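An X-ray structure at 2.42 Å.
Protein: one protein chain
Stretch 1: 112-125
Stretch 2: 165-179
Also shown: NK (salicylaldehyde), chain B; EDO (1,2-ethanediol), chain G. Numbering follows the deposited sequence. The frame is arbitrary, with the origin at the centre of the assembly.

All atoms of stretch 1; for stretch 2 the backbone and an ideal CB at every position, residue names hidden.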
ATOM      1  N   LEU A 112     -16.323  22.375 -21.782  1.00 30.15           N
ATOM      2  CA  LEU A 112     -15.848  22.733 -20.456  1.00 28.13           C
ATOM      3  C   LEU A 112     -15.008  21.599 -19.864  1.00 29.25           C
ATOM      4  O   LEU A 112     -13.850  21.804 -19.502  1.00 27.15           O
ATOM      5  CB  LEU A 112     -17.028  23.056 -19.535  1.00 25.62           C
ATOM      6  CG  LEU A 112     -16.704  23.325 -18.063  1.00 24.94           C
ATOM      7  CD1 LEU A 112     -15.866  24.588 -17.904  1.00 24.89           C
ATOM      8  CD2 LEU A 112     -17.973  23.424 -17.246  1.00 25.14           C
ATOM      9  N   TRP A 113     -15.594  20.406 -19.794  1.00 29.76           N
ATOM     10  CA  TRP A 113     -14.962  19.243 -19.168  1.00 26.65           C
ATOM     11  C   TRP A 113     -13.787  18.727 -19.990  1.00 28.58           C
ATOM     12  O   TRP A 113     -12.769  18.296 -19.439  1.00 26.39           O
ATOM     13  CB  TRP A 113     -16.005  18.135 -18.955  1.00 27.75           C
ATOM     14  CG  TRP A 113     -15.484  16.833 -18.388  1.00 24.90           C
ATOM     15  CD1 TRP A 113     -15.483  15.610 -19.004  1.00 24.03           C
ATOM     16  CD2 TRP A 113     -14.910  16.625 -17.089  1.00 26.22           C
ATOM     17  NE1 TRP A 113     -14.938  14.658 -18.173  1.00 23.35           N
ATOM     18  CE2 TRP A 113     -14.580  15.256 -16.992  1.00 28.63           C
ATOM     19  CE3 TRP A 113     -14.635  17.463 -16.004  1.00 26.66           C
ATOM     20  CZ2 TRP A 113     -13.991  14.710 -15.848  1.00 35.47           C
ATOM     21  CZ3 TRP A 113     -14.049  16.917 -14.866  1.00 24.85           C
ATOM     22  CH2 TRP A 113     -13.738  15.556 -14.797  1.00 30.22           C
ATOM     23  N   ALA A 114     -13.932  18.774 -21.309  1.00 24.59           N
ATOM     24  CA  ALA A 114     -12.860  18.344 -22.198  1.00 24.64           C
ATOM     25  C   ALA A 114     -11.667  19.272 -22.053  1.00 24.29           C
ATOM     26  O   ALA A 114     -10.540  18.826 -21.834  1.00 23.78           O
ATOM     27  CB  ALA A 114     -13.342  18.317 -23.640  1.00 25.58           C
ATOM     28  N   GLY A 115     -11.930  20.569 -22.174  1.00 24.63           N
ATOM     29  CA  GLY A 115     -10.897  21.578 -22.061  1.00 30.49           C
ATOM     30  C   GLY A 115     -10.175  21.486 -20.734  1.00 25.62           C
ATOM     31  O   GLY A 115      -8.950  21.595 -20.681  1.00 28.39           O
ATOM     32  N   PHE A 116     -10.932  21.276 -19.663  1.00 25.12           N
ATOM     33  CA  PHE A 116     -10.330  21.093 -18.349  1.00 33.60           C
ATOM     34  C   PHE A 116      -9.433  19.857 -18.312  1.00 34.61           C
ATOM     35  O   PHE A 116      -8.343  19.893 -17.733  1.00 27.74           O
ATOM     36  CB  PHE A 116     -11.389  20.985 -17.254  1.00 32.15           C
ATOM     37  CG  PHE A 116     -10.838  20.499 -15.949  1.00 43.24           C
ATOM     38  CD1 PHE A 116     -10.956  19.165 -15.584  1.00 51.27           C
ATOM     39  CD2 PHE A 116     -10.169  21.370 -15.096  1.00 50.74           C
ATOM     40  CE1 PHE A 116     -10.429  18.708 -14.377  1.00 56.28           C
ATOM     41  CE2 PHE A 116      -9.642  20.922 -13.883  1.00 53.04           C
ATOM     42  CZ  PHE A 116      -9.775  19.588 -13.523  1.00 53.29           C
ATOM     43  N   ASN A 117      -9.904  18.768 -18.917  1.00 33.20           N
ATOM     44  CA  ASN A 117      -9.150  17.518 -18.943  1.00 29.96           C
ATOM     45  C   ASN A 117      -7.784  17.709 -19.568  1.00 21.85           C
ATOM     46  O   ASN A 117      -6.790  17.155 -19.105  1.00 26.16           O
ATOM     47  CB  ASN A 117      -9.917  16.428 -19.690  1.00 22.35           C
ATOM     48  CG  ASN A 117     -10.511  15.395 -18.757  1.00 34.05           C
ATOM     49  OD1 ASN A 117      -9.844  14.430 -18.365  1.00 32.28           O
ATOM     50  ND2 ASN A 117     -11.770  15.593 -18.388  1.00 32.76           N
ATOM     51  N   VAL A 118      -7.740  18.511 -20.622  1.00 24.74           N
ATOM     52  CA  VAL A 118      -6.478  18.785 -21.287  1.00 25.08           C
ATOM     53  C   VAL A 118      -5.545  19.588 -20.384  1.00 23.27           C
ATOM     54  O   VAL A 118      -4.412  19.166 -20.131  1.00 21.61           O
ATOM     55  CB  VAL A 118      -6.695  19.494 -22.628  1.00 25.42           C
ATOM     56  CG1 VAL A 118      -5.370  19.729 -23.331  1.00 23.49           C
ATOM     57  CG2 VAL A 118      -7.591  18.655 -23.497  1.00 23.88           C
ATOM     58  N   HIS A 119      -6.027  20.731 -19.900  1.00 23.17           N
ATOM     59  CA  HIS A 119      -5.258  21.563 -18.973  1.00 27.75           C
ATOM     60  C   HIS A 119      -4.700  20.727 -17.827  1.00 24.39           C
ATOM     61  O   HIS A 119      -3.504  20.783 -17.531  1.00 25.75           O
ATOM     62  CB  HIS A 119      -6.122  22.691 -18.409  1.00 28.43           C
ATOM     63  CG  HIS A 119      -6.439  23.764 -19.404  1.00 41.97           C
ATOM     64  ND1 HIS A 119      -5.543  24.180 -20.366  1.00 51.86           N
ATOM     65  CD2 HIS A 119      -7.559  24.505 -19.586  1.00 47.77           C
ATOM     66  CE1 HIS A 119      -6.099  25.128 -21.100  1.00 56.06           C
ATOM     67  NE2 HIS A 119      -7.319  25.346 -20.649  1.00 53.98           N
ATOM     68  N   ALA A 120      -5.578  19.942 -17.206  1.00 22.48           N
ATOM     69  CA  ALA A 120      -5.216  19.082 -16.080  1.00 21.53           C
ATOM     70  C   ALA A 120      -4.178  18.040 -16.460  1.00 21.20           C
ATOM     71  O   ALA A 120      -3.254  17.772 -15.692  1.00 20.97           O
ATOM     72  CB  ALA A 120      -6.450  18.411 -15.503  1.00 20.08           C
ATOM     73  N   SER A 121      -4.336  17.453 -17.644  1.00 20.43           N
ATOM     74  CA  SER A 121      -3.374  16.477 -18.147  1.00 20.24           C
ATOM     75  C   SER A 121      -1.999  17.099 -18.360  1.00 30.44           C
ATOM     76  O   SER A 121      -0.981  16.543 -17.933  1.00 36.44           O
ATOM     77  CB  SER A 121      -3.864  15.859 -19.453  1.00 20.82           C
ATOM     78  OG  SER A 121      -5.071  15.154 -19.252  1.00 22.81           O
ATOM     79  N   ALA A 122      -1.976  18.251 -19.027  1.00 20.62           N
ATOM     80  CA  ALA A 122      -0.730  18.952 -19.297  1.00 20.71           C
ATOM     81  C   ALA A 122      -0.070  19.334 -17.982  1.00 20.18           C
ATOM     82  O   ALA A 122       1.150  19.220 -17.828  1.00 20.00           O
ATOM     83  CB  ALA A 122      -0.983  20.185 -20.143  1.00 21.35           C
ATOM     84  N   ASN A 123      -0.878  19.772 -17.025  1.00 19.98           N
ATOM     85  CA  ASN A 123      -0.330  20.176 -15.742  1.00 20.33           C
ATOM     86  C   ASN A 123       0.237  18.999 -14.946  1.00 21.14           C
ATOM     87  O   ASN A 123       1.259  19.136 -14.281  1.00 24.77           O
ATOM     88  CB  ASN A 123      -1.345  20.966 -14.919  1.00 23.10           C
ATOM     89  CG  ASN A 123      -0.686  21.735 -13.794  1.00 36.71           C
ATOM     90  OD1 ASN A 123      -0.661  21.286 -12.648  1.00 42.50           O
ATOM     91  ND2 ASN A 123      -0.118  22.890 -14.123  1.00 39.46           N
ATOM     92  N   VAL A 124      -0.420  17.844 -15.022  1.00 24.78           N
ATOM     93  CA  VAL A 124       0.105  16.639 -14.390  1.00 24.24           C
ATOM     94  C   VAL A 124       1.501  16.344 -14.923  1.00 24.71           C
ATOM     95  O   VAL A 124       2.436  16.135 -14.147  1.00 24.84           O
ATOM     96  CB  VAL A 124      -0.789  15.405 -14.641  1.00 24.59           C
ATOM     97  CG1 VAL A 124      -0.086  14.144 -14.182  1.00 26.86           C
ATOM     98  CG2 VAL A 124      -2.105  15.548 -13.917  1.00 24.49           C
ATOM     99  N   PHE A 125       1.642  16.346 -16.247  1.00 24.77           N
ATOM    100  CA  PHE A 125       2.938  16.107 -16.872  1.00 19.06           C
ATOM    101  C   PHE A 125       3.975  17.146 -16.470  1.00 21.17           C
ATOM    102  O   PHE A 125       5.148  16.819 -16.326  1.00 21.33           O
ATOM    103  CB  PHE A 125       2.816  16.019 -18.401  1.00 25.30           C
ATOM    104  CG  PHE A 125       2.461  14.646 -18.894  1.00 20.02           C
ATOM    105  CD1 PHE A 125       3.443  13.684 -19.063  1.00 19.71           C
ATOM    106  CD2 PHE A 125       1.142  14.308 -19.166  1.00 19.94           C
ATOM    107  CE1 PHE A 125       3.119  12.409 -19.499  1.00 19.89           C
ATOM    108  CE2 PHE A 125       0.811  13.032 -19.601  1.00 21.98           C
ATOM    109  CZ  PHE A 125       1.803  12.083 -19.767  1.00 20.11           C
ATOM    110  N   UNK A 165     -12.892   5.975 -18.216  1.00 24.54           N
ATOM    111  CA  UNK A 165     -13.307   6.817 -19.337  1.00 24.24           C
ATOM    112  C   UNK A 165     -13.774   8.226 -18.941  1.00 29.42           C
ATOM    113  O   UNK A 165     -13.934   9.087 -19.805  1.00 25.71           O
ATOM    114  CB  UNK A 165     -14.434   6.114 -20.096  1.00 24.24           C
ATOM    115  N   UNK A 166     -14.008   8.463 -17.652  1.00 23.44           N
ATOM    116  CA  UNK A 166     -14.657   9.706 -17.220  1.00 28.42           C
ATOM    117  C   UNK A 166     -13.745  10.931 -17.151  1.00 27.85           C
ATOM    118  O   UNK A 166     -13.993  11.936 -17.821  1.00 34.92           O
ATOM    119  CB  UNK A 166     -15.282   9.487 -15.841  1.00 28.42           C
ATOM    120  N   UNK A 167     -12.699  10.856 -16.339  1.00 31.82           N
ATOM    121  CA  UNK A 167     -11.635  11.843 -16.390  1.00 26.27           C
ATOM    122  C   UNK A 167     -10.735  11.423 -17.535  1.00 21.78           C
ATOM    123  O   UNK A 167      -9.552  11.136 -17.350  1.00 21.36           O
ATOM    124  CB  UNK A 167     -10.872  11.944 -15.067  1.00 26.27           C
ATOM    125  N   UNK A 168     -11.327  11.406 -18.725  1.00 22.65           N
ATOM    126  CA  UNK A 168     -10.806  10.702 -19.891  1.00 22.88           C
ATOM    127  C   UNK A 168      -9.325  10.919 -20.162  1.00 27.20           C
ATOM    128  O   UNK A 168      -8.598   9.974 -20.469  1.00 30.53           O
ATOM    129  CB  UNK A 168     -11.600  11.125 -21.128  1.00 22.88           C
ATOM    130  N   UNK A 169      -8.882  12.162 -20.032  1.00 23.22           N
ATOM    131  CA  UNK A 169      -7.501  12.507 -20.320  1.00 21.96           C
ATOM    132  C   UNK A 169      -6.641  12.525 -19.066  1.00 22.46           C
ATOM    133  O   UNK A 169      -5.577  11.908 -19.031  1.00 21.33           O
ATOM    134  CB  UNK A 169      -7.436  13.869 -21.014  1.00 21.96           C
ATOM    135  N   UNK A 170      -7.095  13.235 -18.036  1.00 20.83           N
ATOM    136  CA  UNK A 170      -6.264  13.447 -16.855  1.00 20.18           C
ATOM    137  C   UNK A 170      -5.983  12.151 -16.078  1.00 25.05           C
ATOM    138  O   UNK A 170      -4.904  11.989 -15.503  1.00 19.44           O
ATOM    139  CB  UNK A 170      -6.940  14.463 -15.931  1.00 20.18           C
ATOM    140  N   UNK A 171      -6.937  11.221 -16.091  1.00 21.31           N
ATOM    141  CA  UNK A 171      -6.765   9.946 -15.399  1.00 20.51           C
ATOM    142  C   UNK A 171      -5.725   9.063 -16.088  1.00 24.03           C
ATOM    143  O   UNK A 171      -5.019   8.286 -15.446  1.00 26.07           O
ATOM    144  CB  UNK A 171      -8.103   9.208 -15.317  1.00 20.51           C
ATOM    145  N   UNK A 172      -5.637   9.183 -17.403  1.00 24.17           N
ATOM    146  CA  UNK A 172      -4.573   8.524 -18.138  1.00 24.43           C
ATOM    147  C   UNK A 172      -3.252   9.215 -17.834  1.00 25.19           C
ATOM    148  O   UNK A 172      -2.263   8.561 -17.499  1.00 28.37           O
ATOM    149  CB  UNK A 172      -4.859   8.530 -19.641  1.00 24.43           C
ATOM    150  N   UNK A 173      -3.250  10.542 -17.949  1.00 25.10           N
ATOM    151  CA  UNK A 173      -2.045  11.347 -17.765  1.00 20.48           C
ATOM    152  C   UNK A 173      -1.354  11.047 -16.444  1.00 19.18           C
ATOM    153  O   UNK A 173      -0.153  10.785 -16.409  1.00 25.38           O
ATOM    154  CB  UNK A 173      -2.390  12.836 -17.841  1.00 20.48           C
ATOM    155  N   UNK A 174      -2.130  11.077 -15.367  1.00 18.98           N
ATOM    156  CA  UNK A 174      -1.630  10.780 -14.033  1.00 18.46           C
ATOM    157  C   UNK A 174      -0.999   9.379 -13.985  1.00 24.45           C
ATOM    158  O   UNK A 174       0.041   9.183 -13.354  1.00 25.09           O
ATOM    159  CB  UNK A 174      -2.761  10.892 -13.009  1.00 18.46           C
ATOM    160  N   UNK A 175      -1.606   8.421 -14.687  1.00 22.71           N
ATOM    161  CA  UNK A 175      -1.163   7.030 -14.637  1.00 19.01           C
ATOM    162  C   UNK A 175       0.016   6.763 -15.575  1.00 23.40           C
ATOM    163  O   UNK A 175       0.492   5.631 -15.691  1.00 20.71           O
ATOM    164  CB  UNK A 175      -2.326   6.101 -14.991  1.00 19.01           C
ATOM    165  N   UNK A 176       0.485   7.811 -16.243  1.00 22.66           N
ATOM    166  CA  UNK A 176       1.635   7.699 -17.129  1.00 19.38           C
ATOM    167  C   UNK A 176       2.748   8.618 -16.650  1.00 18.97           C
ATOM    168  O   UNK A 176       3.863   8.169 -16.383  1.00 18.85           O
ATOM    169  CB  UNK A 176       1.246   8.032 -18.571  1.00 19.38           C
ATOM    170  N   UNK A 177       2.425   9.903 -16.532  1.00 18.98           N
ATOM    171  CA  UNK A 177       3.401  10.927 -16.166  1.00 23.79           C
ATOM    172  C   UNK A 177       4.196  10.544 -14.936  1.00 22.08           C
ATOM    173  O   UNK A 177       5.428  10.590 -14.941  1.00 18.40           O
ATOM    174  CB  UNK A 177       2.700  12.266 -15.927  1.00 23.79           C
ATOM    175  N   UNK A 178       3.485  10.161 -13.882  1.00 20.81           N
ATOM    176  CA  UNK A 178       4.138   9.862 -12.614  1.00 21.15           C
ATOM    177  C   UNK A 178       5.027   8.613 -12.669  1.00 19.54           C
ATOM    178  O   UNK A 178       6.197   8.684 -12.288  1.00 17.49           O
ATOM    179  CB  UNK A 178       3.078   9.687 -11.525  1.00 21.15           C
ATOM    180  N   UNK A 179       4.497   7.476 -13.164  1.00 19.10           N
ATOM    181  CA  UNK A 179       5.408   6.329 -13.266  1.00 18.06           C
ATOM    182  C   UNK A 179       6.607   6.604 -14.181  1.00 18.23           C
ATOM    183  O   UNK A 179       7.695   6.081 -13.937  1.00 18.23           O
ATOM    184  CB  UNK A 179       4.645   5.107 -13.780  1.00 18.06           C
TER
HETATM  185  OAH  NK B 501     -13.476  11.119 -10.130  1.00 34.03           O
HETATM  186  CAD  NK B 501     -12.833  11.010 -11.154  1.00 24.65           C
HETATM  187  CAA  NK B 501     -11.802  12.046 -11.382  1.00 25.42           C
HETATM  188  CAC  NK B 501     -10.866  12.372 -10.402  1.00 20.73           C
HETATM  189  CAG  NK B 501      -9.919  13.357 -10.666  1.00 20.00           C
HETATM  190  CAI  NK B 501      -9.915  14.019 -11.879  1.00 19.66           C
HETATM  191  CAE  NK B 501     -10.848  13.702 -12.849  1.00 29.08           C
HETATM  192  CAB  NK B 501     -11.799  12.712 -12.600  1.00 29.44           C
HETATM  193  OAF  NK B 501     -12.747  12.360 -13.531  1.00 32.05           O
HETATM  194  C1  EDO G 506      -4.193  20.132 -11.580  1.00 61.89           C
HETATM  195  O1  EDO G 506      -3.299  21.173 -11.157  1.00 59.82           O
HETATM  196  C2  EDO G 506      -3.475  19.171 -12.524  1.00 59.57           C
HETATM  197  O2  EDO G 506      -4.333  18.071 -12.853  1.00 55.08           O

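Stretch 1 is a continuous helix; the later part of stretch 2 is helical as well, and the two axes run nearly parallel (8°), 8.4 Å apart at closest approach.

Position 165 has no atom of stretch 1 within 5.5 Å of its ideal CB, so contact there sets no limit; it is Trp-165. At 166 the CB points sideways, 5.4 Å from Trp-113 CZ2, and the backbone does the work: Trp-113 NE1 donates to the carbonyl O of 166 at 2.9 Å. Many side chains would suit; the residue is Asn-166.

Position 167 is restrictive. Its ideal CB would lie 2.5 Å from OAF of the salicylaldehyde, a clash, although its phi/psi of -82/62 is open to other residues. Only the absence of a CB fits, and Gly-167 brings its CA to 3.1 Å from that OAF and 3.8 Å from Trp-113 CZ2.

At 168 the CB points sideways, 4.7 Å from Asn-117 OD1, leaving the choice wide; Thr-168 bonds back through OG1 to the O of Trp-165 (2.6 Å).

The CB of 169 points toward stretch 1 and is already tight, 3.2 Å from Ser-121 OG, which favours a small residue. Ala-169 fits, and its N donates to Asn-117 OD1 (3.0 Å).

Position 170 has its CA 4.4 Å from Ser-121 CA, and its ideal CB is 4.0 Å from Ala-120 CB. A medium apolar side chain, such as valine or isoleucine, would suit. Val-170 sits among Asn-117, Ala-120, Ser-121 and Val-124, its CG2 3.5 Å from Ala-120 CB; its N also donates to Asn-117 OD1 (3.0 Å, 174°), so one acceptor serves two consecutive amides.

Positions 171, 172 and 175 have ideal CBs beyond 5.5 Å of stretch 1, which leaves them unconstrained by this contact: Leu-171, Ala-172 and Ala-175.

The CB of 173 points toward stretch 1, 3.7 Å from both Ser-121 CB and Phe-125 CE2; alanine or another small residue is indicated. Ala-173 packs its CB 3.6 Å from Phe-125 CE2 and 3.7 Å from Ser-121 CB.

At 174 the CB points away, so a long chain can leave the contact. Arg-174 does, while its CA lies 3.7 Å from Val-124 CG1.

The CB of 176 is 4.3 Å from Phe-125 CZ, inviting an apolar group; Ile-176 sets CG2 at the ring edge, 4.1 Å from CZ of Phe-125.

The CA-to-CB bond of 177 points toward stretch 1, and the ideal CB lies 3.5 Å from Phe-125 CD1, favouring a small residue. The methyl of Ala-177 lies over the ring face, its CB 3.6 Å from the centroid.

At 178 the CB points sideways with nothing of stretch 1 within 5.5 Å, so many residues would do; a long one, such as an aromatic, could come back to it. Tyr-178 does, with CE2 3.9 Å from Val-124 CG1. Position 179, Pro-179, is out of reach.

Stretch 2, residues 165-179: WNGTAVLAARAIAYP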
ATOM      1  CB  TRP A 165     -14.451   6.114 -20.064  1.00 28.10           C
ATOM      2  CG  TRP A 165     -15.494   5.690 -19.091  1.00 30.09           C
ATOM      3  CD1 TRP A 165     -15.580   4.485 -18.454  1.00 28.27           C
ATOM      4  CD2 TRP A 165     -16.569   6.490 -18.588  1.00 29.77           C
ATOM      5  NE1 TRP A 165     -16.656   4.479 -17.598  1.00 26.34           N
ATOM      6  CE2 TRP A 165     -17.279   5.697 -17.660  1.00 27.77           C
ATOM      7  CE3 TRP A 165     -17.011   7.792 -18.839  1.00 25.37           C
ATOM      8  CZ2 TRP A 165     -18.404   6.170 -16.986  1.00 32.75           C
ATOM      9  CZ3 TRP A 165     -18.126   8.260 -18.165  1.00 33.73           C
ATOM     10  CH2 TRP A 165     -18.811   7.452 -17.253  1.00 34.97           C
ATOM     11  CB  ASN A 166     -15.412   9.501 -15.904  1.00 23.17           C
ATOM     12  CG  ASN A 166     -14.530   8.950 -14.812  1.00 27.61           C
ATOM     13  OD1 ASN A 166     -13.514   8.314 -15.090  1.00 25.43           O
ATOM     14  ND2 ASN A 166     -14.910   9.190 -13.557  1.00 35.27           N
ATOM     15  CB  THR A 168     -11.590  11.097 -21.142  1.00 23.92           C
ATOM     16  OG1 THR A 168     -12.977  11.233 -20.810  1.00 30.21           O
ATOM     17  CG2 THR A 168     -11.437  10.043 -22.191  1.00 24.46           C
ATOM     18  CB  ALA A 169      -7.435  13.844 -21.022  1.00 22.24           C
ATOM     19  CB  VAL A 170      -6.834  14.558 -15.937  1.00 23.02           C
ATOM     20  CG1 VAL A 170      -8.126  14.107 -15.275  1.00 25.52           C
ATOM     21  CG2 VAL A 170      -5.795  14.988 -14.900  1.00 19.44           C
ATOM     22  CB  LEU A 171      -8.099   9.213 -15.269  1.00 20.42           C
ATOM     23  CG  LEU A 171      -9.137   9.942 -14.415  1.00 20.54           C
ATOM     24  CD1 LEU A 171     -10.347   9.056 -14.159  1.00 20.78           C
ATOM     25  CD2 LEU A 171      -8.516  10.400 -13.117  1.00 19.76           C
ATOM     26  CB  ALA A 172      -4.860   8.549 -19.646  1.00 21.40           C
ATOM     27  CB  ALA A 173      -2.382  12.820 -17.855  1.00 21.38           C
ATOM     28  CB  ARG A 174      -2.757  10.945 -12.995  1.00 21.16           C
ATOM     29  CG  ARG A 174      -3.302   9.641 -12.418  1.00 23.50           C
ATOM     30  CD  ARG A 174      -4.818   9.553 -12.396  1.00 19.34           C
ATOM     31  NE  ARG A 174      -5.431  10.166 -11.222  1.00 21.81           N
ATOM     32  CZ  ARG A 174      -6.445   9.633 -10.541  1.00 27.99           C
ATOM     33  NH1 ARG A 174      -6.963   8.461 -10.897  1.00 19.07           N
ATOM     34  NH2 ARG A 174      -6.948  10.274  -9.499  1.00 32.54           N
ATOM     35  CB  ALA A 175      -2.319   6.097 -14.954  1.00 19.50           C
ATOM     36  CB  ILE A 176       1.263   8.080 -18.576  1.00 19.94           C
ATOM     37  CG1 ILE A 176       0.176   7.141 -19.100  1.00 20.45           C
ATOM     38  CG2 ILE A 176       2.490   8.058 -19.475  1.00 20.21           C
ATOM     39  CD1 ILE A 176      -0.364   7.520 -20.453  1.00 21.08           C
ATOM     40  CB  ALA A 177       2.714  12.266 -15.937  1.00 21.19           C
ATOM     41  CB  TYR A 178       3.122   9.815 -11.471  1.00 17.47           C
ATOM     42  CG  TYR A 178       2.539  11.172 -11.132  1.00 18.26           C
ATOM     43  CD1 TYR A 178       3.364  12.278 -10.932  1.00 18.45           C
ATOM     44  CD2 TYR A 178       1.162  11.352 -11.013  1.00 22.33           C
ATOM     45  CE1 TYR A 178       2.830  13.521 -10.612  1.00 21.30           C
ATOM     46  CE2 TYR A 178       0.621  12.591 -10.695  1.00 21.85           C
ATOM     47  CZ  TYR A 178       1.456  13.670 -10.496  1.00 20.75           C
ATOM     48  OH  TYR A 178       0.912  14.900 -10.188  1.00 18.60           O
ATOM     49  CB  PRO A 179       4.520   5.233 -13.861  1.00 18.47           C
ATOM     50  CG  PRO A 179       3.134   5.595 -13.408  1.00 19.67           C
ATOM     51  CD  PRO A 179       3.106   7.098 -13.489  1.00 18.14           C
TER
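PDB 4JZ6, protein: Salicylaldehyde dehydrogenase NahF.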